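Local coordinates for protein succinate--CoA ligase subunit alpha (Campylobacter jejuni, PDB 6MEL) that forms the alpha subunit of a succinate--CoA ligase, joining a Rossmann-type domain to a second alpha/beta domain of the CoA-ligase family, at residues T22-Q27 with L135-G140; S81-A86 with K109-K114; L150-K153 with L157-E160; G270-D275 with G281-K286. All blocks are in the same frame, centred on the assembly; numbering follows the deposited sequence. Where two conformers were deposited one is given.

Contact 1. Residues T22-Q27 with L135-G140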
loop_
_atom_site.group_PDB
_atom_site.type_symbol
_atom_site.label_atom_id
_atom_site.label_comp_id
_atom_site.label_asym_id
_atom_site.label_seq_id
_atom_site.Cartn_x
_atom_site.Cartn_y
_atom_site.Cartn_z
ATOM N N THR A 22 0.796 -11.176 -23.020
ATOM C CA THR A 22 0.972 -11.330 -24.485
ATOM C C THR A 22 0.992 -9.933 -25.148
ATOM O O THR A 22 1.873 -9.620 -25.921
ATOM C CB THR A 22 -0.115 -12.241 -25.090
ATOM O OG1 THR A 22 0.023 -13.549 -24.525
ATOM C CG2 THR A 22 -0.036 -12.306 -26.612
ATOM N N PHE A 23 0.000 -9.109 -24.813
ATOM C CA PHE A 23 -0.107 -7.761 -25.299
ATOM C C PHE A 23 1.205 -7.001 -25.024
ATOM O O PHE A 23 1.789 -6.439 -25.945
ATOM C CB PHE A 23 -1.297 -7.058 -24.636
ATOM C CG PHE A 23 -1.437 -5.620 -25.047
ATOM C CD1 PHE A 23 -2.198 -5.267 -26.163
ATOM C CD2 PHE A 23 -0.756 -4.624 -24.360
ATOM C CE1 PHE A 23 -2.294 -3.933 -26.561
ATOM C CE2 PHE A 23 -0.829 -3.295 -24.765
ATOM C CZ PHE A 23 -1.621 -2.947 -25.853
ATOM N N HIS A 24 1.686 -7.004 -23.761
ATOM C CA HIS A 24 2.839 -6.221 -23.414
ATOM C C HIS A 24 4.111 -6.824 -24.015
ATOM O O HIS A 24 4.958 -6.075 -24.481
ATOM C CB HIS A 24 2.937 -6.000 -21.901
ATOM C CG HIS A 24 1.852 -5.104 -21.414
ATOM N ND1 HIS A 24 1.831 -3.757 -21.712
ATOM C CD2 HIS A 24 0.732 -5.364 -20.704
ATOM C CE1 HIS A 24 0.763 -3.217 -21.147
ATOM N NE2 HIS A 24 0.054 -4.189 -20.552
ATOM N N ALA A 25 4.265 -8.146 -23.956
ATOM C CA ALA A 25 5.460 -8.845 -24.532
ATOM C C ALA A 25 5.647 -8.459 -26.006
ATOM O O ALA A 25 6.783 -8.190 -26.450
ATOM C CB ALA A 25 5.370 -10.350 -24.398
ATOM N N GLU A 26 4.541 -8.351 -26.740
ATOM C CA GLU A 26 4.566 -7.998 -28.169
ATOM C C GLU A 26 5.077 -6.560 -28.315
ATOM O O GLU A 26 5.968 -6.281 -29.108
ATOM C CB GLU A 26 3.160 -8.207 -28.747
ATOM C CG GLU A 26 3.065 -8.103 -30.263
ATOM C CD GLU A 26 1.695 -8.507 -30.793
ATOM O OE1 GLU A 26 0.690 -7.898 -30.374
ATOM O OE2 GLU A 26 1.631 -9.458 -31.593
ATOM N N GLN A 27 4.483 -5.636 -27.534
ATOM C CA GLN A 27 4.960 -4.238 -27.550
ATOM C C GLN A 27 6.441 -4.160 -27.133
ATOM O O GLN A 27 7.190 -3.421 -27.739
ATOM C CB GLN A 27 4.097 -3.339 -26.680
ATOM C CG GLN A 27 2.672 -3.218 -27.201
ATOM C CD GLN A 27 2.032 -1.942 -26.720
ATOM O OE1 GLN A 27 2.469 -1.312 -25.754
ATOM N NE2 GLN A 27 1.032 -1.512 -27.460
ATOM N N LEU A 135 11.001 -3.506 -20.506
ATOM C CA LEU A 135 10.541 -4.728 -19.814
ATOM C C LEU A 135 9.429 -4.299 -18.870
ATOM O O LEU A 135 9.697 -3.788 -17.765
ATOM C CB LEU A 135 11.677 -5.358 -19.016
ATOM C CG LEU A 135 12.798 -6.084 -19.765
ATOM C CD1 LEU A 135 13.721 -5.101 -20.464
ATOM C CD2 LEU A 135 13.612 -6.888 -18.785
ATOM N N GLY A 136 8.191 -4.428 -19.344
ATOM C CA GLY A 136 7.067 -3.943 -18.590
ATOM C C GLY A 136 6.032 -3.289 -19.474
ATOM O O GLY A 136 5.901 -3.659 -20.653
ATOM N N ILE A 137 5.284 -2.374 -18.862
ATOM C CA ILE A 137 4.011 -1.899 -19.371
ATOM C C ILE A 137 4.091 -0.399 -19.694
ATOM O O ILE A 137 3.065 0.256 -19.936
ATOM C CB ILE A 137 2.879 -2.173 -18.365
ATOM C CG1 ILE A 137 3.076 -1.377 -17.072
ATOM C CG2 ILE A 137 2.700 -3.672 -18.113
ATOM C CD1 ILE A 137 1.873 -1.447 -16.107
ATOM N N MET A 138 5.300 0.176 -19.692
ATOM C CA MET A 138 5.389 1.617 -19.953
ATOM C C MET A 138 5.224 1.911 -21.451
ATOM O O MET A 138 5.630 1.110 -22.294
ATOM C CB MET A 138 6.706 2.199 -19.439
ATOM C CG MET A 138 7.931 1.675 -20.147
ATOM S SD MET A 138 8.311 -0.068 -19.750
ATOM C CE MET A 138 8.837 0.177 -18.051
ATOM N N PRO A 139 4.664 3.099 -21.804
ATOM C CA PRO A 139 4.560 3.561 -23.194
ATOM C C PRO A 139 5.933 3.965 -23.753
ATOM O O PRO A 139 6.516 4.997 -23.367
ATOM C CB PRO A 139 3.621 4.761 -23.114
ATOM C CG PRO A 139 3.852 5.322 -21.693
ATOM C CD PRO A 139 4.096 4.078 -20.850
ATOM N N GLY A 140 6.451 3.121 -24.651
ATOM C CA GLY A 140 7.822 3.267 -25.156
ATOM C C GLY A 140 8.113 4.636 -25.760
ATOM O O GLY A 140 9.197 5.211 -25.564
#
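With CG anti to its carbonyl carbon (chi1 -69°), His24 of the helix extends its imidazole across to Ile137, where CG1 sits between the backbone N and the carbonyl carbon (chi1 65°) and CG2, left anti to the carbonyl carbon, is the branch that meets the ring. The result is a clean CH-pi contact. The methyl CG2 of Ile137 lies 3.5 Å from the centroid of the His24 ring and only 2° off the ring normal, so it meets the ring atoms almost equally rather than favouring an edge. The branch point follows: Ile137 CB is 3.6 Å from His24 CE1. Over the opposite face of the imidazole stands CD2 of Phe23, 3.7 Å above the plane of the His24 ring, and the ring is thus sandwiched between a methyl and an aromatic carbon. No hydrogen bond crosses, and Gly136 adds only its carbonyl O, 4.0 Å from His24 CB. The contact sets helix 19-31, in the Rossmann-type domain, against the turn leaving strand 133-136, an outer strand of the second sheet. Phe72 also touches His24, Pro125 backs Ile137, and an apolar side chain of a neighbouring subunit packs on His24.

Contact 2. Residues S81-A86 with K109-K114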
loop_
_atom_site.group_PDB
_atom_site.type_symbol
_atom_site.label_atom_id
_atom_site.label_comp_id
_atom_site.label_asym_id
_atom_site.label_seq_id
_atom_site.Cartn_x
_atom_site.Cartn_y
_atom_site.Cartn_z
ATOM N N SER A 81 6.909 -17.472 -8.116
ATOM C CA SER A 81 7.573 -17.198 -9.416
ATOM C C SER A 81 8.902 -16.472 -9.198
ATOM O O SER A 81 9.869 -16.744 -9.950
ATOM C CB SER A 81 6.685 -16.448 -10.398
ATOM O OG SER A 81 5.640 -17.302 -10.838
ATOM N N VAL A 82 8.980 -15.607 -8.165
ATOM C CA VAL A 82 10.236 -14.953 -7.839
ATOM C C VAL A 82 11.238 -16.001 -7.309
ATOM O O VAL A 82 12.410 -16.030 -7.728
ATOM C CB VAL A 82 10.030 -13.800 -6.837
ATOM C CG1 VAL A 82 11.367 -13.301 -6.285
ATOM C CG2 VAL A 82 9.245 -12.679 -7.481
ATOM N N ILE A 83 10.769 -16.880 -6.421
ATOM C CA ILE A 83 11.585 -17.957 -5.870
ATOM C C ILE A 83 12.072 -18.876 -7.005
ATOM O O ILE A 83 13.208 -19.233 -7.015
ATOM C CB ILE A 83 10.812 -18.719 -4.777
ATOM C CG1 ILE A 83 10.687 -17.845 -3.523
ATOM C CG2 ILE A 83 11.469 -20.056 -4.453
ATOM C CD1 ILE A 83 9.753 -18.419 -2.477
ATOM N N GLU A 84 11.189 -19.251 -7.931
ATOM C CA GLU A 84 11.550 -20.085 -9.067
ATOM C C GLU A 84 12.680 -19.449 -9.906
ATOM O O GLU A 84 13.661 -20.086 -10.272
ATOM C CB GLU A 84 10.316 -20.292 -9.944
ATOM C CG GLU A 84 10.576 -21.231 -11.116
ATOM C CD GLU A 84 9.375 -21.558 -11.974
ATOM O OE1 GLU A 84 8.240 -20.964 -11.744
ATOM O OE2 GLU A 84 9.571 -22.361 -12.913
ATOM N N ALA A 85 12.544 -18.164 -10.199
ATOM C CA ALA A 85 13.541 -17.421 -10.941
ATOM C C ALA A 85 14.886 -17.445 -10.216
ATOM O O ALA A 85 15.917 -17.702 -10.845
ATOM C CB ALA A 85 13.075 -16.003 -11.177
ATOM N N ALA A 86 14.863 -17.195 -8.905
ATOM C CA ALA A 86 16.071 -17.169 -8.131
ATOM C C ALA A 86 16.706 -18.561 -8.099
ATOM O O ALA A 86 17.942 -18.682 -8.217
ATOM C CB ALA A 86 15.809 -16.660 -6.741
ATOM N N LYS A 109 11.979 -12.324 -1.381
ATOM C CA LYS A 109 13.135 -11.467 -1.403
ATOM C C LYS A 109 14.317 -12.053 -0.608
ATOM O O LYS A 109 15.447 -11.907 -1.039
ATOM C CB LYS A 109 12.826 -10.056 -0.895
ATOM C CG LYS A 109 14.028 -9.124 -1.015
ATOM C CD LYS A 109 13.687 -7.686 -1.008
ATOM C CE LYS A 109 14.877 -6.765 -1.043
ATOM N NZ LYS A 109 14.480 -5.461 -0.515
ATOM N N GLN A 110 14.061 -12.643 0.562
ATOM C CA GLN A 110 15.147 -13.237 1.343
ATOM C C GLN A 110 15.815 -14.324 0.482
ATOM O O GLN A 110 17.033 -14.424 0.426
ATOM C CB GLN A 110 14.656 -13.863 2.655
ATOM C CG GLN A 110 14.324 -12.876 3.767
ATOM C CD GLN A 110 14.408 -13.559 5.115
ATOM O OE1 GLN A 110 14.613 -14.768 5.207
ATOM N NE2 GLN A 110 14.285 -12.788 6.183
ATOM N N TYR A 111 15.019 -15.096 -0.263
ATOM C CA TYR A 111 15.609 -16.159 -1.088
ATOM C C TYR A 111 16.383 -15.550 -2.267
ATOM O O TYR A 111 17.502 -15.956 -2.578
ATOM C CB TYR A 111 14.563 -17.186 -1.514
ATOM C CG TYR A 111 15.184 -18.407 -2.150
ATOM C CD1 TYR A 111 16.013 -19.251 -1.417
ATOM C CD2 TYR A 111 14.952 -18.737 -3.467
ATOM C CE1 TYR A 111 16.616 -20.356 -1.985
ATOM C CE2 TYR A 111 15.514 -19.875 -4.041
ATOM C CZ TYR A 111 16.359 -20.685 -3.303
ATOM O OH TYR A 111 16.906 -21.834 -3.808
ATOM N N ALA A 112 15.790 -14.560 -2.931
ATOM C CA ALA A 112 16.461 -13.850 -4.013
ATOM C C ALA A 112 17.798 -13.277 -3.526
ATOM O O ALA A 112 18.807 -13.437 -4.190
ATOM C CB ALA A 112 15.573 -12.781 -4.552
ATOM N N ASN A 113 17.794 -12.637 -2.352
ATOM C CA ASN A 113 19.028 -12.084 -1.785
ATOM C C ASN A 113 20.082 -13.171 -1.649
ATOM O O ASN A 113 21.204 -12.964 -2.023
ATOM C CB ASN A 113 18.808 -11.441 -0.414
ATOM C CG ASN A 113 17.987 -10.162 -0.465
ATOM O OD1 ASN A 113 17.828 -9.543 -1.509
ATOM N ND2 ASN A 113 17.516 -9.731 0.686
ATOM N N LYS A 114 19.709 -14.324 -1.097
ATOM C CA LYS A 114 20.671 -15.361 -0.868
ATOM C C LYS A 114 21.214 -15.871 -2.207
ATOM O O LYS A 114 22.387 -16.155 -2.326
ATOM C CB LYS A 114 20.068 -16.551 -0.126
ATOM C CG LYS A 114 21.069 -17.694 0.011
ATOM C CD LYS A 114 20.644 -18.791 0.924
ATOM C CE LYS A 114 19.885 -19.868 0.221
ATOM N NZ LYS A 114 19.686 -21.023 1.113
#
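Helix 81-86 and helix 109-114 run almost parallel, their axes 8.9 Å apart at closest approach and inclined by 11°, with Ala86 and Ala112 bringing the backbones nearest, 5.3 Å between CA atoms. This is the side-by-side packing of successive helices in a Rossmann-type fold, where strands 68-71, 92-95 and 118-120 lie parallel in one sheet and helices 78-87 and 102-115 alternate with them along the chain. Small residues allow the close approach: the methyl CB of Ala86 rests 4.0 Å from the backbone CA of Ala112, whereas the two CB atoms stand 4.5 Å apart. Tyr111 supplies the largest share of any one residue. Because its CG is anti to the backbone N (chi1 -170°), the ring leans over to the other helix, and its CD2 carbon touches both Ile83 CG2 at 3.9 Å and Ala86 CB at 4.0 Å. The side chains of Ile83 and Tyr111 cross at about a right angle, so the isoleucine offers one methyl rather than its length. Val82 and Ala112 both reach Ile119 of strand 118-120, which ties the helices to the sheet. Lys109, which points away from helix 78-87, is held by Ile184 O and by an acidic side chain of a neighbouring subunit. The phenol oxygen of Tyr111 is hydrogen-bonded to OD1 of Asp87, one residue beyond the first segment, and this anchors the far end of a ring whose CE2 edge carbon lies nearly in plane with the carbonyl O of Ile83, 3.8 Å away.

Contact 3. Residues L150-K153 with L157-E160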
loop_
_atom_site.group_PDB
_atom_site.type_symbol
_atom_site.label_atom_id
_atom_site.label_comp_id
_atom_site.label_asym_id
_atom_site.label_seq_id
_atom_site.Cartn_x
_atom_site.Cartn_y
_atom_site.Cartn_z
ATOM N N LEU A 150 15.888 8.067 -14.217
ATOM C CA LEU A 150 14.582 8.190 -13.511
ATOM C C LEU A 150 14.409 6.978 -12.577
ATOM O O LEU A 150 14.549 5.854 -13.030
ATOM C CB LEU A 150 13.564 8.184 -14.643
ATOM C CG LEU A 150 12.176 8.743 -14.438
ATOM C CD1 LEU A 150 12.080 9.772 -13.335
ATOM C CD2 LEU A 150 11.675 9.302 -15.770
ATOM N N ILE A 151 14.096 7.211 -11.303
ATOM C CA ILE A 151 13.767 6.166 -10.356
ATOM C C ILE A 151 12.435 6.538 -9.730
ATOM O O ILE A 151 12.339 7.623 -9.212
ATOM C CB ILE A 151 14.838 6.026 -9.260
ATOM C CG1 ILE A 151 16.252 5.893 -9.825
ATOM C CG2 ILE A 151 14.508 4.864 -8.327
ATOM C CD1 ILE A 151 17.314 6.303 -8.833
ATOM N N SER A 152 11.431 5.649 -9.796
ATOM C CA SER A 152 10.068 6.032 -9.377
ATOM C C SER A 152 9.311 4.868 -8.718
ATOM O O SER A 152 9.271 3.760 -9.250
ATOM C CB SER A 152 9.317 6.565 -10.549
ATOM O OG SER A 152 7.999 6.945 -10.203
ATOM N N LYS A 153 8.617 5.193 -7.627
ATOM C CA LYS A 153 7.727 4.269 -6.964
ATOM C C LYS A 153 6.352 4.229 -7.656
ATOM O O LYS A 153 5.441 3.449 -7.210
ATOM C CB LYS A 153 7.495 4.688 -5.517
ATOM C CG LYS A 153 8.506 4.236 -4.469
ATOM C CD LYS A 153 8.140 4.800 -3.122
ATOM C CE LYS A 153 9.071 4.323 -2.035
ATOM N NZ LYS A 153 8.687 4.879 -0.718
ATOM N N LEU A 157 2.815 8.612 -13.075
ATOM C CA LEU A 157 3.553 9.812 -12.678
ATOM C C LEU A 157 4.986 9.785 -13.251
ATOM O O LEU A 157 5.565 10.799 -13.548
ATOM C CB LEU A 157 3.553 9.925 -11.156
ATOM C CG LEU A 157 4.340 11.079 -10.550
ATOM C CD1 LEU A 157 3.841 12.437 -11.032
ATOM C CD2 LEU A 157 4.255 11.003 -9.045
ATOM N N THR A 158 5.554 8.605 -13.421
ATOM C CA THR A 158 6.839 8.444 -14.065
ATOM C C THR A 158 6.793 8.926 -15.530
ATOM O O THR A 158 7.730 9.546 -16.034
ATOM C CB THR A 158 7.279 6.973 -14.022
ATOM O OG1 THR A 158 7.208 6.415 -12.707
ATOM C CG2 THR A 158 8.668 6.809 -14.579
ATOM N N TYR A 159 5.685 8.639 -16.218
ATOM C CA TYR A 159 5.533 8.990 -17.632
ATOM C C TYR A 159 5.370 10.506 -17.717
ATOM O O TYR A 159 5.916 11.149 -18.608
ATOM C CB TYR A 159 4.345 8.243 -18.281
ATOM C CG TYR A 159 4.242 6.760 -17.970
ATOM C CD1 TYR A 159 5.348 6.004 -17.613
ATOM C CD2 TYR A 159 3.017 6.119 -17.972
ATOM C CE1 TYR A 159 5.236 4.659 -17.271
ATOM C CE2 TYR A 159 2.886 4.778 -17.637
ATOM C CZ TYR A 159 3.993 4.044 -17.256
ATOM O OH TYR A 159 3.857 2.716 -16.935
ATOM N N GLU A 160 4.574 11.059 -16.792
ATOM C CA GLU A 160 4.383 12.503 -16.680
ATOM C C GLU A 160 5.759 13.173 -16.518
ATOM O O GLU A 160 6.043 14.176 -17.181
ATOM C CB GLU A 160 3.456 12.841 -15.514
ATOM C CG GLU A 160 3.327 14.313 -15.189
ATOM C CD GLU A 160 2.790 15.196 -16.302
ATOM O OE1 GLU A 160 1.936 14.710 -17.070
ATOM O OE2 GLU A 160 3.260 16.371 -16.427
#
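The end of strand 148-152 and Lys153 after it pass beside the first turn of helix 156-167, coming nearest where the CA atoms of Ser152 and Thr158 are 6.2 Å apart. Two alternate strand positions, Leu150 and Ser152, face the helix, and both meet Thr158, each at a different branch. The hydroxyl branch is polar: Ser152 OG donates a hydrogen bond of 2.7 Å to Thr158 OG1. Serine reaches it with OG anti to its backbone N (chi1 180°), and threonine turns OG1 to the strand with its first torsion at -51°. The methyl branch is apolar, Thr158 CG2 lying 4.0 Å from Leu150 CG, while Leu150 CD2 comes no closer than 4.0 Å to the carbonyl O of Thr158. The contact closes the first half of a beta-alpha-beta unit, strand 148-152, helix 156-167 and strand 172-177, in which the two strands lie next to each other and parallel. Between strand and helix runs a tight connection that the hydroxyls knit together: Ser154 gives its backbone N-H to Ser152 OG, and its carbonyl O takes a hydrogen bond from Thr158 OG1. Both buried hydroxyls are therefore engaged twice, and the two partners of each together limit its rotation. Ile207 of strand 203-209 touches Ser152, and Val205 of the same strand packs on Leu150. Lys153, pointing the other way, forms a salt bridge with Glu215, and Glu160 forms one with a basic side chain of a neighbouring subunit.

Contact 4. Residues G270-D275 with G281-K286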
loop_
_atom_site.group_PDB
_atom_site.type_symbol
_atom_site.label_atom_id
_atom_site.label_comp_id
_atom_site.label_asym_id
_atom_site.label_seq_id
_atom_site.Cartn_x
_atom_site.Cartn_y
_atom_site.Cartn_z
ATOM N N GLY A 270 20.930 18.739 0.236
ATOM C CA GLY A 270 21.318 19.381 -1.067
ATOM C C GLY A 270 20.564 18.837 -2.290
ATOM O O GLY A 270 20.832 19.273 -3.415
ATOM N N ILE A 271 19.615 17.892 -2.110
ATOM C CA ILE A 271 18.826 17.402 -3.273
ATOM C C ILE A 271 17.948 18.560 -3.779
ATOM O O ILE A 271 17.462 19.403 -2.996
ATOM C CB ILE A 271 18.017 16.138 -2.904
ATOM C CG1 ILE A 271 18.920 14.908 -2.734
ATOM C CG2 ILE A 271 16.911 15.870 -3.923
ATOM C CD1 ILE A 271 19.892 14.967 -1.561
ATOM N N HIS A 272 17.723 18.627 -5.094
ATOM C CA HIS A 272 16.803 19.624 -5.644
ATOM C C HIS A 272 15.358 19.129 -5.511
ATOM O O HIS A 272 14.861 18.398 -6.355
ATOM C CB HIS A 272 17.100 19.942 -7.121
ATOM C CG HIS A 272 18.420 20.583 -7.417
ATOM N ND1 HIS A 272 19.619 19.930 -7.246
ATOM C CD2 HIS A 272 18.727 21.798 -7.930
ATOM C CE1 HIS A 272 20.616 20.721 -7.648
ATOM N NE2 HIS A 272 20.092 21.865 -8.057
ATOM N N VAL A 273 14.643 19.635 -4.509
ATOM C CA VAL A 273 13.330 19.174 -4.195
ATOM C C VAL A 273 12.333 20.083 -4.900
ATOM O O VAL A 273 12.428 21.273 -4.809
ATOM C CB VAL A 273 13.057 19.150 -2.679
ATOM C CG1 VAL A 273 11.609 18.812 -2.400
ATOM C CG2 VAL A 273 13.966 18.167 -1.975
ATOM N N VAL A 274 11.377 19.484 -5.600
ATOM C CA VAL A 274 10.335 20.212 -6.338
ATOM C C VAL A 274 9.015 20.041 -5.597
ATOM O O VAL A 274 8.642 18.882 -5.291
ATOM C CB VAL A 274 10.280 19.629 -7.768
ATOM C CG1 VAL A 274 9.063 20.059 -8.539
ATOM C CG2 VAL A 274 11.535 20.008 -8.531
ATOM N N ASP A 275 8.285 21.147 -5.376
ATOM C CA ASP A 275 7.027 21.121 -4.656
ATOM C C ASP A 275 5.887 20.747 -5.601
ATOM O O ASP A 275 5.022 19.949 -5.247
ATOM C CB ASP A 275 6.728 22.453 -3.958
ATOM C CG ASP A 275 7.682 22.721 -2.802
ATOM O OD1 ASP A 275 8.046 21.758 -2.058
ATOM O OD2 ASP A 275 8.109 23.864 -2.678
ATOM N N GLY A 281 10.409 18.800 -15.056
ATOM C CA GLY A 281 11.155 19.158 -16.265
ATOM C C GLY A 281 11.901 20.487 -16.094
ATOM O O GLY A 281 13.065 20.608 -16.418
ATOM N N GLU A 282 11.212 21.485 -15.551
ATOM C CA GLU A 282 11.808 22.784 -15.361
ATOM C C GLU A 282 13.023 22.682 -14.437
ATOM O O GLU A 282 13.999 23.405 -14.645
ATOM C CB GLU A 282 10.809 23.776 -14.794
ATOM C CG GLU A 282 9.797 24.260 -15.820
ATOM C CD GLU A 282 8.986 25.455 -15.311
ATOM O OE1 GLU A 282 9.421 26.078 -14.324
ATOM O OE2 GLU A 282 7.892 25.709 -15.843
ATOM N N GLU A 283 12.966 21.803 -13.419
ATOM C CA GLU A 283 14.086 21.700 -12.492
ATOM C C GLU A 283 15.310 21.158 -13.227
ATOM O O GLU A 283 16.442 21.627 -13.027
ATOM C CB GLU A 283 13.761 20.832 -11.276
ATOM C CG GLU A 283 14.713 21.021 -10.127
ATOM C CD GLU A 283 14.613 22.369 -9.423
ATOM O OE1 GLU A 283 13.709 23.145 -9.752
ATOM O OE2 GLU A 283 15.472 22.641 -8.596
ATOM N N ILE A 284 15.093 20.165 -14.079
ATOM C CA ILE A 284 16.170 19.637 -14.882
ATOM C C ILE A 284 16.783 20.741 -15.782
ATOM O O ILE A 284 18.011 20.800 -15.935
ATOM C CB ILE A 284 15.684 18.416 -15.679
ATOM C CG1 ILE A 284 15.553 17.160 -14.784
ATOM C CG2 ILE A 284 16.567 18.153 -16.876
ATOM C CD1 ILE A 284 16.837 16.628 -14.214
ATOM N N GLN A 285 15.957 21.579 -16.401
ATOM C CA GLN A 285 16.447 22.722 -17.214
ATOM C C GLN A 285 17.278 23.697 -16.369
ATOM O O GLN A 285 18.308 24.136 -16.818
ATOM C CB GLN A 285 15.305 23.528 -17.802
ATOM C CG GLN A 285 14.488 22.753 -18.812
ATOM C CD GLN A 285 13.465 23.704 -19.371
ATOM O OE1 GLN A 285 12.302 23.695 -18.986
ATOM N NE2 GLN A 285 13.950 24.624 -20.186
ATOM N N LYS A 286 16.843 23.999 -15.147
ATOM C CA LYS A 286 17.648 24.820 -14.260
ATOM C C LYS A 286 19.037 24.227 -14.083
ATOM O O LYS A 286 20.028 24.963 -14.018
ATOM C CB LYS A 286 17.063 24.929 -12.857
ATOM C CG LYS A 286 15.926 25.920 -12.691
ATOM C CD LYS A 286 15.748 26.262 -11.213
ATOM C CE LYS A 286 14.314 26.579 -10.827
ATOM N NZ LYS A 286 13.989 26.022 -9.480
#
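The contact belongs to the strand-loop-helix segment that ends the second alpha/beta domain, where strand 272-273, an edge strand of its sheet within the chain, is followed by the last helix, 280-288, packed back beside it. Glu283 carries the helix side, meeting His272 and Val274, alternate residues whose side chains set out toward it. With CG anti to the backbone N (chi1 -163°) and a bend at the second torsion (69°), its chain first slides past Val274 in the opposite sense, Val274 CG2 lying 3.6 Å from Glu283 CB and 3.7 Å from Glu283 CG. The carboxylate then comes to the histidine. Glu283 OE2 stands at the edge of the imidazole, close to its plane, 3.4 Å from His272 CD2 and 3.5 Å from His272 CB, with carboxylate and ring planes turned 62° apart. These are carbon-to-oxygen contacts and no hydrogen bond crosses; His272 NE2 remains 4.7 Å from Glu283 OE2, near enough that the carboxylate could still favour a positive charge on the ring. The other oxygen has a firmer partner one helical turn on: Lys286 NZ bonds to Glu283 OE1 at 2.9 Å, from the syn side, and this salt bridge steadies the carboxylate. Ahead of the strand, Gly270 is the C-prime residue of a Schellman motif ending helix 259-268. Val273 faces that helix, touching Leu266, while Val274 and Glu283 both rest on Val231 of the adjoining strand 230-235; Gln164 of helix 156-167 accepts a hydrogen bond from the backbone N of Gly281, joining helix 280-288 to its neighbour.

How the contacts relate
From the N terminus, contact 1 opens on helix 19-31 and closes a long loop at 135-140, tying the Rossmann-type domain to the border of the second sheet. Contact 2 is nested inside that loop and joins two helices of the first domain, its centre about 24 Å from that of contact 1. Contacts 3 and 4 follow in series, each a short local closure between a strand and the next helix. No pair crosses. Contacts 1, 3 and 4 all reach the second sheet; contacts 1 and 3 touch directly, where Pro139 CD lies 3.5 Å from Tyr159 CE2, whereas contacts 2 and 4 lie on opposite sides of the chain's centre.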